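Local coordinates for cytoadherence-linked asexual protein (Toxoplasma gondii, PDB 4Z80), which probably serves as a RON2-type ligand of the moving junction, its short peptide segment binding the parasite surface antigen AMA4 during host-cell invasion, at residues I6-N9 against Q10-A14. Sequence-based numbering, arbitrary orientation.
Sequences IVQN and QSSLA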
ATOM      1  N   ILE B   6      -5.984  23.712 -21.164  1.00 44.59           N
ATOM      2  CA  ILE B   6      -5.944  22.302 -20.784  1.00 51.87           C
ATOM      3  C   ILE B   6      -5.390  22.157 -19.375  1.00 40.16           C
ATOM      4  O   ILE B   6      -4.338  22.718 -19.063  1.00 45.32           O
ATOM      5  CB  ILE B   6      -5.058  21.458 -21.726  1.00 54.01           C
ATOM      6  CG1 ILE B   6      -5.256  21.845 -23.197  1.00 57.42           C
ATOM      7  CG2 ILE B   6      -5.342  19.974 -21.521  1.00 51.42           C
ATOM      8  CD1 ILE B   6      -3.945  22.065 -23.933  1.00 51.56           C
ATOM      9  N   VAL B   7      -6.080  21.400 -18.528  1.00 38.43           N
ATOM     10  CA  VAL B   7      -5.569  21.139 -17.185  1.00 23.63           C
ATOM     11  C   VAL B   7      -4.575  19.985 -17.226  1.00 23.20           C
ATOM     12  O   VAL B   7      -4.878  18.891 -17.696  1.00 24.24           O
ATOM     13  CB  VAL B   7      -6.692  20.817 -16.183  1.00 31.50           C
ATOM     14  CG1 VAL B   7      -6.109  20.485 -14.814  1.00 31.49           C
ATOM     15  CG2 VAL B   7      -7.651  21.995 -16.073  1.00 39.40           C
ATOM     16  N   GLN B   8      -3.377  20.249 -16.728  1.00 22.91           N
ATOM     17  CA  GLN B   8      -2.367  19.215 -16.572  1.00 18.25           C
ATOM     18  C   GLN B   8      -1.419  19.653 -15.477  1.00 19.78           C
ATOM     19  O   GLN B   8      -1.275  20.853 -15.223  1.00 18.63           O
ATOM     20  CB  GLN B   8      -1.616  18.974 -17.883  1.00 24.10           C
ATOM     21  CG  GLN B   8      -0.761  20.141 -18.317  1.00 23.22           C
ATOM     22  CD  GLN B   8      -0.262  20.015 -19.748  1.00 27.12           C
ATOM     23  OE1 GLN B   8      -0.393  20.951 -20.539  1.00 31.73           O
ATOM     24  NE2 GLN B   8       0.322  18.866 -20.083  1.00 22.43           N
ATOM     25  N   ASN B   9      -0.778  18.697 -14.814  1.00 16.64           N
ATOM     26  CA  ASN B   9       0.179  19.057 -13.785  1.00 14.95           C
ATOM     27  C   ASN B   9       1.536  19.338 -14.406  1.00 16.35           C
ATOM     28  O   ASN B   9       1.714  19.225 -15.616  1.00 16.69           O
ATOM     29  CB  ASN B   9       0.276  17.978 -12.693  1.00 15.33           C
ATOM     30  CG  ASN B   9       0.841  16.647 -13.181  1.00 16.55           C
ATOM     31  OD1 ASN B   9       1.272  16.490 -14.322  1.00 16.69           O
ATOM     32  ND2 ASN B   9       0.829  15.663 -12.282  1.00 16.19           N
ATOM     33  N   GLN B  10       2.483  19.737 -13.574  1.00 15.96           N
ATOM     34  CA  GLN B  10       3.768  20.195 -14.084  1.00 17.53           C
ATOM     35  C   GLN B  10       4.577  19.063 -14.703  1.00 18.69           C
ATOM     36  O   GLN B  10       5.302  19.284 -15.670  1.00 17.91           O
ATOM     37  CB  GLN B  10       4.570  20.871 -12.972  1.00 18.40           C
ATOM     38  CG  GLN B  10       3.968  22.191 -12.530  1.00 22.12           C
ATOM     39  CD  GLN B  10       4.005  23.250 -13.622  1.00 29.69           C
ATOM     40  OE1 GLN B  10       4.934  23.300 -14.429  1.00 26.71           O
ATOM     41  NE2 GLN B  10       2.983  24.095 -13.653  1.00 36.35           N
ATOM     42  N   SER B  11       4.459  17.849 -14.175  1.00 16.17           N
ATOM     43  CA  SER B  11       5.226  16.745 -14.739  1.00 15.58           C
ATOM     44  C   SER B  11       4.693  16.354 -16.120  1.00 14.66           C
ATOM     45  O   SER B  11       5.451  15.891 -16.975  1.00 17.61           O
ATOM     46  CB  SER B  11       5.224  15.549 -13.790  1.00 16.67           C
ATOM     47  OG  SER B  11       6.116  15.791 -12.715  1.00 16.25           O
ATOM     48  N   SER B  12       3.399  16.562 -16.347  1.00 15.30           N
ATOM     49  CA  SER B  12       2.799  16.348 -17.664  1.00 15.33           C
ATOM     50  C   SER B  12       3.291  17.389 -18.661  1.00 17.49           C
ATOM     51  O   SER B  12       3.608  17.071 -19.812  1.00 18.22           O
ATOM     52  CB  SER B  12       1.269  16.389 -17.564  1.00 14.71           C
ATOM     53  OG  SER B  12       0.662  16.496 -18.845  1.00 17.28           O
ATOM     54  N   LEU B  13       3.358  18.634 -18.211  1.00 16.74           N
ATOM     55  CA  LEU B  13       3.815  19.723 -19.062  1.00 19.48           C
ATOM     56  C   LEU B  13       5.319  19.626 -19.341  1.00 18.06           C
ATOM     57  O   LEU B  13       5.793  20.087 -20.381  1.00 18.71           O
ATOM     58  CB  LEU B  13       3.484  21.064 -18.406  1.00 21.35           C
ATOM     59  CG  LEU B  13       3.942  22.323 -19.140  1.00 29.39           C
ATOM     60  CD1 LEU B  13       3.349  22.375 -20.538  1.00 29.45           C
ATOM     61  CD2 LEU B  13       3.553  23.557 -18.333  1.00 28.63           C
ATOM     62  N   ALA B  14       6.059  19.013 -18.421  1.00 15.39           N
ATOM     63  CA  ALA B  14       7.528  19.050 -18.451  1.00 17.83           C
ATOM     64  C   ALA B  14       8.156  18.667 -19.806  1.00 18.88           C
ATOM     65  O   ALA B  14       9.022  19.386 -20.294  1.00 19.24           O
ATOM     66  CB  ALA B  14       8.100  18.162 -17.345  1.00 17.35           C
TER
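Asn9 caps helix 10-17 through its side chain: OD1 accepts from Ser12 N at 2.9 Å, a classic N-cap bond, with the donor tilted 27° from the amide carbonyl plane. A chi1 of 66° sets CG between the two backbone arms of its CA, turning the amide back over the first helical turn. The backbone of Asn9 joins in, its O taking a bond from Leu13 N at 3.1 Å, in the carbonyl plane, and a weak one from Ser12 N. One residue earlier, Gln8 NE2 donates to Ser12 OG at 2.7 Å, and the hydroxyl lies nearly in the amide plane. The Gln8 chain, extended beyond CG, brings the amide to the Ser12 hydroxyl; with Asn9 OD1 on its N, Ser12 is held at both backbone and side chain. In the complex the cap is also a binding element: on the EGF family domain-containing protein chain, Tyr268 N and Trp266 O bond Asn9 OD1 and ND2, while His128 NE2 pairs with Ser12 OG. The side chains of Gln8 and Leu13 cross at about a right angle, Gln8 OE1 standing 4.0 Å from Leu13 CD1.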